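Local coordinates for dihydropteridine reductase (Caenorhabditis elegans, PDB 1OOE), which probably catalyses the NADH- or NADPH-dependent reduction of quinonoid dihydrobiopterin to tetrahydrobiopterin, working as a homodimer of the short-chain dehydrogenase/reductase family, at residues V170-V176 and S218-I224; V176-T180 and S194-L198; A80-A84 and M100-S104; Q72-F77 and H118-L124; L127-A133 and K147-L153. All blocks are in the same frame, centred on the assembly; numbering follows the deposited sequence.

Contact 1 of 5, residues V170-V176 and S218-I224; sequences VLTIMPV and SGALLKI
Strand 170-175 and strand 221-224 run parallel, their axes approaching to 4.4 Å with 24° between their directions, and Thr172, Leu222, Met174 and Ile224 exchange backbone bonds in alternation. Leu222 N reaches Thr172 O at 2.8 Å and Met174 N reaches Leu222 O at 2.7 Å; Ile224 N and Val176 N carry the pattern on to Met174 O and Ile224 O. At the Ser218 end, a side chain stands in for backbone: Ser218 OG, trans to its own N (chi1 -178°), accepts a hydrogen bond from Val170 N at 3.1 Å, while Gly219 N donates almost straight to Val170 O. On the face bearing Thr172 and Met174, the Met174 chain bends at its last torsion (chi3 -61°) and lays CE against Leu221 CB at 3.7 Å, with Lys223 CB also near this methyl. Leu221 CD2 runs beside Thr172 CB at 4.0 Å, whereas Thr172 OG1 bonds Thr154 of helix 141-158. These are neighbouring strands of the Rossmann-type sheet, joined by a beta-alpha-beta crossover whose helix, 198-210, covers the other face. There Ile224 CD1 meets Ile173 CB at 4.2 Å, Ile224 CB faces Pro175 CB, and Leu222 CD1 touches Leu171 CB at 4.3 Å. Trp208 packs on Leu171 and Leu222, while Phe200 and Ile201 pack on Ile224.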
# COMPACT_ATOMS: atom_id res chain seq x y z
N VAL A 170 -12.82 -13.96 -2.62
CA VAL A 170 -11.67 -13.54 -1.83
C VAL A 170 -12.27 -12.94 -0.55
O VAL A 170 -13.21 -12.14 -0.61
CB VAL A 170 -10.80 -12.48 -2.57
CG1 VAL A 170 -11.63 -11.28 -2.96
CG2 VAL A 170 -9.64 -12.07 -1.69
N LEU A 171 -11.75 -13.37 0.60
CA LEU A 171 -12.22 -12.88 1.89
C LEU A 171 -11.01 -12.44 2.70
O LEU A 171 -10.00 -13.14 2.73
CB LEU A 171 -12.99 -13.98 2.64
CG LEU A 171 -14.27 -14.50 1.98
CD1 LEU A 171 -14.89 -15.58 2.84
CD2 LEU A 171 -15.25 -13.34 1.76
N THR A 172 -11.10 -11.28 3.35
CA THR A 172 -9.98 -10.75 4.12
C THR A 172 -10.38 -10.57 5.58
O THR A 172 -11.28 -9.80 5.89
CB THR A 172 -9.50 -9.42 3.49
OG1 THR A 172 -8.95 -9.68 2.20
CG2 THR A 172 -8.45 -8.74 4.35
N ILE A 173 -9.70 -11.28 6.48
CA ILE A 173 -10.03 -11.22 7.91
C ILE A 173 -9.29 -10.13 8.68
O ILE A 173 -8.14 -9.80 8.38
CB ILE A 173 -9.78 -12.58 8.60
CG1 ILE A 173 -8.29 -12.94 8.56
CG2 ILE A 173 -10.59 -13.67 7.92
CD1 ILE A 173 -7.94 -14.21 9.32
N MET A 174 -9.97 -9.58 9.69
CA MET A 174 -9.39 -8.53 10.53
C MET A 174 -9.74 -8.77 12.00
O MET A 174 -10.60 -8.11 12.57
CB MET A 174 -9.91 -7.15 10.09
CG MET A 174 -9.70 -6.82 8.61
SD MET A 174 -10.18 -5.14 8.16
CE MET A 174 -11.95 -5.15 8.56
N PRO A 175 -9.07 -9.75 12.63
CA PRO A 175 -9.36 -10.01 14.04
C PRO A 175 -8.74 -8.95 14.95
O PRO A 175 -7.62 -8.51 14.73
CB PRO A 175 -8.74 -11.39 14.26
CG PRO A 175 -7.58 -11.39 13.33
CD PRO A 175 -8.14 -10.75 12.08
N VAL A 176 -9.50 -8.52 15.96
CA VAL A 176 -9.02 -7.51 16.90
C VAL A 176 -7.99 -8.11 17.86
O VAL A 176 -6.93 -7.52 18.09
CB VAL A 176 -10.20 -6.91 17.69
CG1 VAL A 176 -9.69 -5.98 18.79
CG2 VAL A 176 -11.12 -6.15 16.74
N SER A 218 -17.84 -11.62 -1.81
CA SER A 218 -16.43 -11.62 -2.20
C SER A 218 -15.91 -10.20 -2.09
O SER A 218 -16.58 -9.26 -2.52
CB SER A 218 -16.26 -12.12 -3.64
OG SER A 218 -14.89 -12.16 -4.00
N GLY A 219 -14.73 -10.04 -1.50
CA GLY A 219 -14.13 -8.73 -1.32
C GLY A 219 -14.37 -8.16 0.07
O GLY A 219 -13.86 -7.09 0.42
N ALA A 220 -15.13 -8.88 0.88
CA ALA A 220 -15.45 -8.42 2.23
C ALA A 220 -14.24 -8.29 3.16
O ALA A 220 -13.33 -9.11 3.13
CB ALA A 220 -16.47 -9.36 2.86
N LEU A 221 -14.26 -7.24 3.97
CA LEU A 221 -13.23 -6.98 4.97
C LEU A 221 -13.98 -7.37 6.24
O LEU A 221 -14.88 -6.65 6.68
CB LEU A 221 -12.84 -5.50 4.98
CG LEU A 221 -12.31 -4.94 3.64
CD1 LEU A 221 -12.00 -3.46 3.80
CD2 LEU A 221 -11.06 -5.70 3.21
N LEU A 222 -13.62 -8.51 6.82
CA LEU A 222 -14.30 -9.06 7.99
C LEU A 222 -13.67 -8.81 9.35
O LEU A 222 -12.68 -9.44 9.71
CB LEU A 222 -14.46 -10.57 7.78
CG LEU A 222 -15.04 -10.97 6.42
CD1 LEU A 222 -14.87 -12.47 6.19
CD2 LEU A 222 -16.51 -10.58 6.35
N LYS A 223 -14.26 -7.89 10.11
CA LYS A 223 -13.75 -7.58 11.44
C LYS A 223 -14.27 -8.64 12.41
O LYS A 223 -15.47 -8.89 12.49
CB LYS A 223 -14.21 -6.18 11.88
CG LYS A 223 -13.61 -5.71 13.20
CD LYS A 223 -14.00 -4.27 13.47
CE LYS A 223 -13.42 -3.75 14.78
NZ LYS A 223 -13.79 -2.32 14.99
N ILE A 224 -13.36 -9.28 13.13
CA ILE A 224 -13.73 -10.33 14.05
C ILE A 224 -13.51 -9.92 15.50
O ILE A 224 -12.39 -9.58 15.89
CB ILE A 224 -12.95 -11.61 13.74
CG1 ILE A 224 -13.20 -12.00 12.28
CG2 ILE A 224 -13.37 -12.74 14.68
CD1 ILE A 224 -12.43 -13.22 11.81

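Contact 2 of 5, residues V176-T180 and S194-L198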
# COMPACT_ATOMS: atom_id res chain seq x y z
N VAL A 176 -9.50 -8.52 15.96
CA VAL A 176 -9.02 -7.51 16.90
C VAL A 176 -7.99 -8.11 17.86
O VAL A 176 -6.93 -7.52 18.09
CB VAL A 176 -10.20 -6.91 17.69
CG1 VAL A 176 -9.69 -5.98 18.79
CG2 VAL A 176 -11.12 -6.15 16.74
N THR A 177 -8.31 -9.28 18.41
CA THR A 177 -7.41 -9.96 19.34
C THR A 177 -7.49 -11.48 19.18
O THR A 177 -8.56 -12.06 19.32
CB THR A 177 -7.74 -9.63 20.81
OG1 THR A 177 -7.56 -8.22 21.04
CG2 THR A 177 -6.85 -10.42 21.74
N LEU A 178 -6.36 -12.11 18.91
CA LEU A 178 -6.31 -13.57 18.77
C LEU A 178 -5.65 -14.15 20.01
O LEU A 178 -4.77 -13.52 20.60
CB LEU A 178 -5.50 -13.97 17.54
CG LEU A 178 -6.04 -13.66 16.15
CD1 LEU A 178 -5.03 -14.12 15.11
CD2 LEU A 178 -7.37 -14.38 15.95
N ASP A 179 -6.07 -15.35 20.40
CA ASP A 179 -5.48 -16.00 21.56
C ASP A 179 -4.23 -16.72 21.07
O ASP A 179 -4.32 -17.74 20.38
CB ASP A 179 -6.47 -17.01 22.15
CG ASP A 179 -5.93 -17.69 23.40
OD1 ASP A 179 -4.81 -17.35 23.84
OD2 ASP A 179 -6.63 -18.55 23.96
N THR A 180 -3.06 -16.18 21.40
CA THR A 180 -1.79 -16.77 20.99
C THR A 180 -0.86 -16.89 22.18
O THR A 180 -1.06 -16.24 23.20
CB THR A 180 -1.08 -15.89 19.94
OG1 THR A 180 -0.70 -14.64 20.55
CG2 THR A 180 -1.99 -15.60 18.76
N SER A 194 -12.66 -11.72 25.74
CA SER A 194 -12.69 -10.87 24.56
C SER A 194 -11.63 -11.31 23.55
O SER A 194 -11.34 -10.59 22.59
CB SER A 194 -12.46 -9.41 24.95
OG SER A 194 -11.21 -9.24 25.59
N TRP A 195 -11.05 -12.48 23.78
CA TRP A 195 -10.03 -13.03 22.89
C TRP A 195 -10.63 -14.06 21.93
O TRP A 195 -11.34 -14.96 22.36
CB TRP A 195 -8.93 -13.69 23.72
CG TRP A 195 -8.01 -12.72 24.40
CD1 TRP A 195 -8.28 -11.42 24.74
CD2 TRP A 195 -6.66 -12.96 24.81
NE1 TRP A 195 -7.18 -10.84 25.33
CE2 TRP A 195 -6.17 -11.77 25.38
CE3 TRP A 195 -5.81 -14.08 24.74
CZ2 TRP A 195 -4.87 -11.66 25.89
CZ3 TRP A 195 -4.52 -13.97 25.24
CH2 TRP A 195 -4.06 -12.76 25.81
N THR A 196 -10.33 -13.93 20.64
CA THR A 196 -10.85 -14.87 19.65
C THR A 196 -10.00 -16.14 19.59
O THR A 196 -8.79 -16.07 19.41
CB THR A 196 -10.88 -14.24 18.23
OG1 THR A 196 -11.66 -13.03 18.25
CG2 THR A 196 -11.51 -15.21 17.23
N PRO A 197 -10.64 -17.31 19.74
CA PRO A 197 -9.91 -18.59 19.69
C PRO A 197 -9.48 -18.83 18.25
O PRO A 197 -10.21 -18.48 17.31
CB PRO A 197 -10.96 -19.61 20.14
CG PRO A 197 -11.89 -18.81 20.98
CD PRO A 197 -12.02 -17.53 20.21
N LEU A 198 -8.31 -19.42 18.06
CA LEU A 198 -7.83 -19.68 16.70
C LEU A 198 -8.78 -20.63 15.97
O LEU A 198 -8.96 -20.53 14.76
CB LEU A 198 -6.41 -20.27 16.74
CG LEU A 198 -5.34 -19.43 17.45
CD1 LEU A 198 -3.98 -20.11 17.30
CD2 LEU A 198 -5.30 -18.03 16.86
O HOH W 1 -10.99 -10.41 18.13
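Thr177 sets its methyl over the five-membered ring of the Trp195 indole: CG2 stands 3.6 Å from the centroid of that ring and 14° off its normal, a CH-pi contact. The methyl gets there because it lies trans to the Thr177 backbone N, with OG1 beside that N (chi1 -63°). Asp179 approaches the same indole at its edge, OD1 lying 3.5 Å from Trp195 CE3 near the ring plane and the carboxylate turned 64° from the ring. Its OD2 is salt-bridged to Arg184. Between these side chains the two backbones form a single bridge, Thr196 N donating to Thr177 O at 2.9 Å and Asp179 N to Thr196 O at 3.0 Å. One water accepts from Thr177 N and lies 2.7 Å from Thr196 OG1, which also bonds Thr226. Farther along, Leu198 CD2 packs against Leu178 CB at 4.1 Å. The bridge closes the connection that leaves strand 169-175, a region that in SDR enzymes commonly borders the cofactor and substrate site. Helix 181-186 lies within this connection and touches Trp195, helix 14-25 meets Leu178 and Leu198 through Leu15, and strands 221-227 and 230-235 flank Thr196.

Contact 3 of 5, residues A80-A84 and M100-S104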
# COMPACT_ATOMS: atom_id res chain seq x y z
N ALA A 80 0.58 -14.82 6.69
CA ALA A 80 1.97 -14.46 6.97
C ALA A 80 2.16 -13.00 7.37
O ALA A 80 1.33 -12.15 7.07
CB ALA A 80 2.83 -14.77 5.75
N GLY A 81 3.27 -12.72 8.06
CA GLY A 81 3.55 -11.35 8.45
C GLY A 81 3.57 -11.02 9.93
O GLY A 81 2.85 -11.63 10.72
N GLY A 82 4.38 -10.03 10.29
CA GLY A 82 4.50 -9.60 11.67
C GLY A 82 4.20 -8.12 11.83
O GLY A 82 3.45 -7.55 11.03
N TRP A 83 4.78 -7.49 12.85
CA TRP A 83 4.54 -6.07 13.10
C TRP A 83 5.79 -5.27 13.45
O TRP A 83 6.75 -5.80 14.01
CB TRP A 83 3.53 -5.91 14.24
CG TRP A 83 3.12 -4.49 14.53
CD1 TRP A 83 2.08 -3.80 13.97
CD2 TRP A 83 3.70 -3.60 15.50
NE1 TRP A 83 1.97 -2.55 14.53
CE2 TRP A 83 2.96 -2.40 15.47
CE3 TRP A 83 4.79 -3.70 16.39
CZ2 TRP A 83 3.25 -1.30 16.29
CZ3 TRP A 83 5.08 -2.60 17.21
CH2 TRP A 83 4.31 -1.43 17.16
N ALA A 84 5.75 -3.99 13.10
CA ALA A 84 6.81 -3.01 13.37
C ALA A 84 6.09 -1.67 13.28
O ALA A 84 5.39 -1.42 12.30
CB ALA A 84 7.93 -3.10 12.33
N MET A 100 7.28 -3.85 6.67
CA MET A 100 5.85 -4.12 6.61
C MET A 100 5.34 -4.40 5.20
O MET A 100 4.42 -5.20 5.03
CB MET A 100 5.07 -2.96 7.25
CG MET A 100 5.27 -2.89 8.76
SD MET A 100 4.84 -4.44 9.62
CE MET A 100 6.43 -5.30 9.67
N ILE A 101 5.92 -3.76 4.19
CA ILE A 101 5.51 -4.03 2.82
C ILE A 101 5.95 -5.46 2.51
O ILE A 101 5.17 -6.27 1.98
CB ILE A 101 6.18 -3.07 1.81
CG1 ILE A 101 5.64 -1.65 1.99
CG2 ILE A 101 5.97 -3.58 0.38
CD1 ILE A 101 4.21 -1.44 1.54
N LYS A 102 7.19 -5.78 2.85
CA LYS A 102 7.75 -7.10 2.61
C LYS A 102 6.99 -8.22 3.31
O LYS A 102 6.87 -9.33 2.78
CB LYS A 102 9.23 -7.14 3.02
CG LYS A 102 10.14 -6.36 2.08
CD LYS A 102 11.54 -6.18 2.65
CE LYS A 102 12.46 -5.58 1.60
NZ LYS A 102 13.77 -5.12 2.18
N GLN A 103 6.48 -7.94 4.51
CA GLN A 103 5.76 -8.95 5.28
C GLN A 103 4.29 -9.15 4.92
O GLN A 103 3.82 -10.29 4.85
CB GLN A 103 5.90 -8.64 6.77
CG GLN A 103 7.27 -8.99 7.33
CD GLN A 103 7.44 -8.54 8.77
OE1 GLN A 103 6.54 -8.68 9.59
NE2 GLN A 103 8.62 -8.02 9.09
N SER A 104 3.56 -8.06 4.69
CA SER A 104 2.14 -8.15 4.36
C SER A 104 1.79 -8.05 2.87
O SER A 104 0.95 -8.81 2.38
CB SER A 104 1.35 -7.07 5.11
OG SER A 104 1.28 -7.36 6.50
O HOH W 2 1.00 -9.50 7.96
O HOH W 3 3.51 -6.93 8.10
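Gly82 and Ala84 meet Gln103 and Met100 in a loop-on-helix contact near the surface, where the chain leaving strand 73-78 passes alongside helix 93-118. One direct hydrogen bond ties the two: Gly82 N donates to Gln103 OE1 at 2.6 Å. The bond is short but bent, 134° at the hydrogen, although the donor lies in the plane of the amide carbonyl. The extended Gln103 chain (chi2 174°) carries OE1 out from the helix to the loop. A methionine in place of Gln103 would probably leave Gly82 N without this acceptor and let the glycine-rich loop shift away from the helix. The missing side chains matter too: a CB on Gly82 would clash with Gln103 OE1, and the backbone angles of Gly81 by themselves call for glycine. Next to Gln103 along the helix, Ser104 OG binds two waters, at 2.6 Å and 2.8 Å, and these donate to Ala80 O and Gly82 O respectively, so that the loop carbonyls are linked to the helix through solvent. Met100 supplies the apolar part. Its chain, bent at chi2 (-56°) and again at the sulfur, curls SD to 3.6 Å from Ala84 N and sets CE against Ala84 CB at 3.8 Å. Loops in this position of the SDR fold commonly border the dinucleotide, consistent with the nearby GxGxxG-like sequence. Helix 141-158 lies alongside, Tyr143 touching Met100 and meeting the Trp83 ring edge-to-face, and Lys147 touching Ser104; Ile101 packs on Trp53 of the second subunit.

Contact 4 of 5, residues Q72-F77 and H118-L124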
# COMPACT_ATOMS: atom_id res chain seq x y z
N GLN A 72 -5.40 -28.89 -8.65
CA GLN A 72 -5.70 -27.51 -8.29
C GLN A 72 -5.98 -27.57 -6.80
O GLN A 72 -6.03 -28.65 -6.23
CB GLN A 72 -6.95 -27.01 -9.02
CG GLN A 72 -6.74 -26.70 -10.49
CD GLN A 72 -8.03 -26.35 -11.19
OE1 GLN A 72 -9.00 -27.11 -11.14
NE2 GLN A 72 -8.06 -25.20 -11.85
N VAL A 73 -6.14 -26.41 -6.17
CA VAL A 73 -6.42 -26.38 -4.73
C VAL A 73 -7.80 -25.80 -4.46
O VAL A 73 -8.33 -25.03 -5.26
CB VAL A 73 -5.36 -25.56 -3.97
CG1 VAL A 73 -3.97 -26.19 -4.15
CG2 VAL A 73 -5.36 -24.12 -4.45
N ASP A 74 -8.38 -26.17 -3.32
CA ASP A 74 -9.70 -25.70 -2.93
C ASP A 74 -9.62 -24.35 -2.22
O ASP A 74 -10.61 -23.62 -2.13
CB ASP A 74 -10.38 -26.72 -2.01
CG ASP A 74 -10.57 -28.06 -2.68
OD1 ASP A 74 -9.59 -28.82 -2.79
OD2 ASP A 74 -11.70 -28.36 -3.11
N GLY A 75 -8.43 -24.03 -1.72
CA GLY A 75 -8.25 -22.76 -1.04
C GLY A 75 -6.79 -22.38 -0.85
O GLY A 75 -5.91 -23.24 -0.81
N VAL A 76 -6.56 -21.08 -0.77
CA VAL A 76 -5.23 -20.51 -0.54
C VAL A 76 -5.46 -19.58 0.65
O VAL A 76 -6.25 -18.65 0.56
CB VAL A 76 -4.73 -19.70 -1.76
CG1 VAL A 76 -3.40 -19.02 -1.44
CG2 VAL A 76 -4.57 -20.61 -2.97
N PHE A 77 -4.80 -19.86 1.77
CA PHE A 77 -4.97 -19.05 2.97
C PHE A 77 -3.66 -18.37 3.33
O PHE A 77 -2.68 -19.04 3.64
CB PHE A 77 -5.42 -19.94 4.14
CG PHE A 77 -6.54 -20.90 3.79
CD1 PHE A 77 -7.65 -20.48 3.07
CD2 PHE A 77 -6.47 -22.23 4.19
CE1 PHE A 77 -8.69 -21.36 2.76
CE2 PHE A 77 -7.49 -23.13 3.89
CZ PHE A 77 -8.60 -22.70 3.18
N HIS A 118 -3.55 -21.68 -9.54
CA HIS A 118 -3.94 -22.97 -9.01
C HIS A 118 -5.30 -23.16 -8.33
O HIS A 118 -5.68 -24.29 -8.04
CB HIS A 118 -2.85 -23.43 -8.04
CG HIS A 118 -1.48 -23.43 -8.64
ND1 HIS A 118 -1.09 -24.34 -9.59
CD2 HIS A 118 -0.42 -22.61 -8.44
CE1 HIS A 118 0.16 -24.10 -9.95
NE2 HIS A 118 0.59 -23.05 -9.26
N LEU A 119 -6.02 -22.08 -8.05
CA LEU A 119 -7.31 -22.21 -7.37
C LEU A 119 -8.42 -22.73 -8.29
O LEU A 119 -8.60 -22.24 -9.40
CB LEU A 119 -7.72 -20.86 -6.78
CG LEU A 119 -8.91 -20.82 -5.82
CD1 LEU A 119 -8.61 -21.57 -4.52
CD2 LEU A 119 -9.24 -19.36 -5.51
N LYS A 120 -9.16 -23.73 -7.81
CA LYS A 120 -10.26 -24.30 -8.59
C LYS A 120 -11.38 -23.28 -8.74
O LYS A 120 -11.53 -22.38 -7.91
CB LYS A 120 -10.83 -25.54 -7.88
CG LYS A 120 -11.49 -25.18 -6.54
CD LYS A 120 -12.54 -26.20 -6.10
CE LYS A 120 -13.06 -25.90 -4.71
NZ LYS A 120 -14.01 -26.94 -4.24
N PRO A 121 -12.17 -23.39 -9.82
CA PRO A 121 -13.26 -22.43 -9.97
C PRO A 121 -14.16 -22.62 -8.75
O PRO A 121 -14.41 -23.75 -8.33
CB PRO A 121 -13.93 -22.88 -11.27
CG PRO A 121 -12.75 -23.36 -12.07
CD PRO A 121 -12.00 -24.19 -11.05
N GLY A 122 -14.63 -21.51 -8.18
CA GLY A 122 -15.48 -21.60 -7.01
C GLY A 122 -14.70 -21.74 -5.71
O GLY A 122 -15.28 -21.86 -4.64
N GLY A 123 -13.37 -21.74 -5.81
CA GLY A 123 -12.54 -21.88 -4.62
C GLY A 123 -12.46 -20.63 -3.77
O GLY A 123 -13.07 -19.62 -4.10
N LEU A 124 -11.69 -20.69 -2.69
CA LEU A 124 -11.54 -19.56 -1.77
C LEU A 124 -10.11 -19.07 -1.58
O LEU A 124 -9.20 -19.86 -1.37
CB LEU A 124 -12.10 -19.95 -0.40
CG LEU A 124 -11.84 -18.98 0.76
CD1 LEU A 124 -12.63 -17.70 0.55
CD2 LEU A 124 -12.23 -19.63 2.09
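Lys120 NZ reaches Asp74 OD2 at 2.9 Å in a salt bridge that comes to the anti side of the carboxylate, 21° out of its plane. Both residues are modelled in two conformers, so the bridge may not be permanent; the other oxygen, Asp74 OD1, accepts a hydrogen bond from the backbone N of Lys5 on the adjoining strand. Four backbone bonds form the firmer frame. Val73 N donates to His118 O at 2.9 Å and Lys120 N to Val73 O at 3.0 Å; beyond a corner in each segment, Leu124 N donates to Asp74 O at 3.2 Å and Val76 N to Leu124 O at 3.0 Å. The type II turn from Lys120 to Gly123 makes the second corner, with Gly122 at its positive phi. Leu119 fills the angle: its CG lies trans to the backbone N (chi1 -170°), bringing CD1 to 3.7 Å from Gly75 CA and 4.1 Å from Val73 CG2. Side chains at Gly75 or Gly123 would clash, with Phe77 CE1 and Leu119 CD1 respectively. Farther in, Phe77 CE1 touches Leu124 CD2 at 4.0 Å. Backbone pairing and buried aliphatic packing thus fix the start of two parallel Rossmann strands, while the charged pair adds a probably looser clasp at the more exposed end.

Contact 5 of 5, residues L127-A133 and K147-L153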
# COMPACT_ATOMS: atom_id res chain seq x y z
N LEU A 127 -7.14 -13.65 2.71
CA LEU A 127 -6.00 -12.79 3.01
C LEU A 127 -6.19 -12.22 4.40
O LEU A 127 -7.27 -12.29 4.98
CB LEU A 127 -5.91 -11.64 2.00
CG LEU A 127 -5.81 -12.00 0.51
CD1 LEU A 127 -5.78 -10.72 -0.31
CD2 LEU A 127 -4.55 -12.84 0.25
N THR A 128 -5.12 -11.64 4.94
CA THR A 128 -5.20 -11.07 6.28
C THR A 128 -4.98 -9.57 6.22
O THR A 128 -3.92 -9.10 5.79
CB THR A 128 -4.16 -11.72 7.20
OG1 THR A 128 -4.39 -13.13 7.26
CG2 THR A 128 -4.27 -11.14 8.61
N GLY A 129 -5.98 -8.81 6.65
CA GLY A 129 -5.88 -7.36 6.65
C GLY A 129 -5.53 -6.86 8.04
O GLY A 129 -4.74 -7.49 8.74
N ALA A 130 -6.12 -5.73 8.44
CA ALA A 130 -5.86 -5.17 9.76
C ALA A 130 -6.96 -4.18 10.15
O ALA A 130 -7.16 -3.17 9.49
CB ALA A 130 -4.50 -4.48 9.78
N ALA A 131 -7.66 -4.48 11.24
CA ALA A 131 -8.74 -3.60 11.69
C ALA A 131 -8.24 -2.16 11.89
O ALA A 131 -8.96 -1.21 11.59
CB ALA A 131 -9.34 -4.15 13.01
N ALA A 132 -7.02 -2.01 12.39
CA ALA A 132 -6.47 -0.68 12.62
C ALA A 132 -6.31 0.15 11.35
O ALA A 132 -6.36 1.37 11.39
CB ALA A 132 -5.13 -0.78 13.35
N ALA A 133 -6.12 -0.52 10.22
CA ALA A 133 -5.93 0.18 8.95
C ALA A 133 -7.20 0.79 8.37
O ALA A 133 -7.16 1.45 7.33
CB ALA A 133 -5.28 -0.76 7.92
N LYS A 147 -0.99 -2.54 5.21
CA LYS A 147 -2.28 -3.21 5.32
C LYS A 147 -3.36 -2.54 4.47
O LYS A 147 -4.26 -3.22 3.97
CB LYS A 147 -2.70 -3.29 6.79
CG LYS A 147 -1.85 -4.26 7.61
CD LYS A 147 -2.10 -5.72 7.19
CE LYS A 147 -1.41 -6.70 8.14
NZ LYS A 147 -1.77 -8.12 7.81
N ALA A 148 -3.29 -1.22 4.29
CA ALA A 148 -4.28 -0.54 3.46
C ALA A 148 -4.13 -1.04 2.02
O ALA A 148 -5.11 -1.17 1.30
CB ALA A 148 -4.08 0.98 3.51
N ALA A 149 -2.89 -1.33 1.62
CA ALA A 149 -2.65 -1.83 0.27
C ALA A 149 -3.30 -3.21 0.14
O ALA A 149 -3.89 -3.52 -0.89
CB ALA A 149 -1.15 -1.92 -0.02
N VAL A 150 -3.20 -4.03 1.19
CA VAL A 150 -3.81 -5.36 1.16
C VAL A 150 -5.33 -5.23 1.06
O VAL A 150 -5.98 -5.99 0.35
CB VAL A 150 -3.43 -6.20 2.41
CG1 VAL A 150 -4.21 -7.52 2.42
CG2 VAL A 150 -1.93 -6.49 2.40
N HIS A 151 -5.89 -4.25 1.77
CA HIS A 151 -7.34 -4.04 1.71
C HIS A 151 -7.74 -3.64 0.28
O HIS A 151 -8.76 -4.10 -0.23
CB HIS A 151 -7.77 -2.95 2.69
CG HIS A 151 -7.65 -3.34 4.13
ND1 HIS A 151 -8.09 -2.54 5.16
CD2 HIS A 151 -7.15 -4.46 4.72
CE1 HIS A 151 -7.86 -3.13 6.32
NE2 HIS A 151 -7.28 -4.30 6.08
N HIS A 152 -6.93 -2.80 -0.37
CA HIS A 152 -7.27 -2.39 -1.73
C HIS A 152 -7.13 -3.57 -2.69
O HIS A 152 -7.96 -3.75 -3.59
CB HIS A 152 -6.39 -1.23 -2.20
CG HIS A 152 -6.85 -0.64 -3.50
ND1 HIS A 152 -6.44 -1.11 -4.72
CD2 HIS A 152 -7.79 0.30 -3.75
CE1 HIS A 152 -7.12 -0.50 -5.68
NE2 HIS A 152 -7.94 0.37 -5.11
N LEU A 153 -6.08 -4.37 -2.49
CA LEU A 153 -5.83 -5.55 -3.32
C LEU A 153 -7.06 -6.44 -3.27
O LEU A 153 -7.48 -7.00 -4.28
CB LEU A 153 -4.61 -6.31 -2.79
CG LEU A 153 -4.36 -7.72 -3.32
CD1 LEU A 153 -4.14 -7.70 -4.82
CD2 LEU A 153 -3.15 -8.31 -2.62
O HOH W 4 -1.27 -9.12 5.19
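The imidazole of His151 is met at its edge: Ala130 N donates to NE2 at 3.0 Å close to the ring plane, and Gly129 CA lies in the same plane, 3.4 Å from NE2. Over one face, offset toward the rim, sits the backbone carbonyl carbon of Lys147, one turn back in the helix, while Ala133 CB comes in obliquely near CE1. A side chain on Gly129 would run straight into NE2. Lys147 reaches along the other flank of the 129-130 backbone. Bent at chi2 (-68°) and then extended, it presses CG against Ala130 CB at a tight 3.4 Å and brings NZ to Thr128 O at 3.1 Å and Gly129 O at 3.2 Å. The ammonium group stands above both carbonyl planes, by 59° and 46°. A water accepts from NZ at 2.8 Å and donates to Thr128 O, closing a small ring of bonds. A leucine in place of Lys147 would probably leave the Thr128 and Gly129 carbonyls without their shared ammonium donor and take from the water one of its two partners. Deeper in, Leu127 CD1 meets Leu153 CD2 at 4.2 Å, and Val150 CG1 faces Thr128 O. The far side of the helix belongs to the dimer interface, where His152 NE2 bonds Gly135 O of the second subunit. Tyr143 and Lys147, four residues apart on helix 141-158, match the YxxxK motif of the SDR family, whose lysine in relatives serves the catalytic tyrosine and the cofactor; the strand end and the 129-130 loop would then probably line the active site.

Overall arrangement
Contacts 1 and 4 are both parallel strand pairings in the sheet, held mainly by backbone bonds and aliphatic packing; they meet through Leu171 and Leu124, and contact 4 alone adds a salt bridge at its outer end. Contact 5, the most buried, joins strand 123-128, which contact 4 also uses, to helix 141-158, and lies about 9 Å from contact 1, centre to centre. Its lysine and histidine bind backbone polar atoms. Contact 3 is a surface contact resting on an amide and bridging waters, yet its Ser104 touches Lys147 of contact 5. Contact 2, nested within the loop closed by contact 1 and sharing Val176, replaces sheet pairing with a single bridge and an indole.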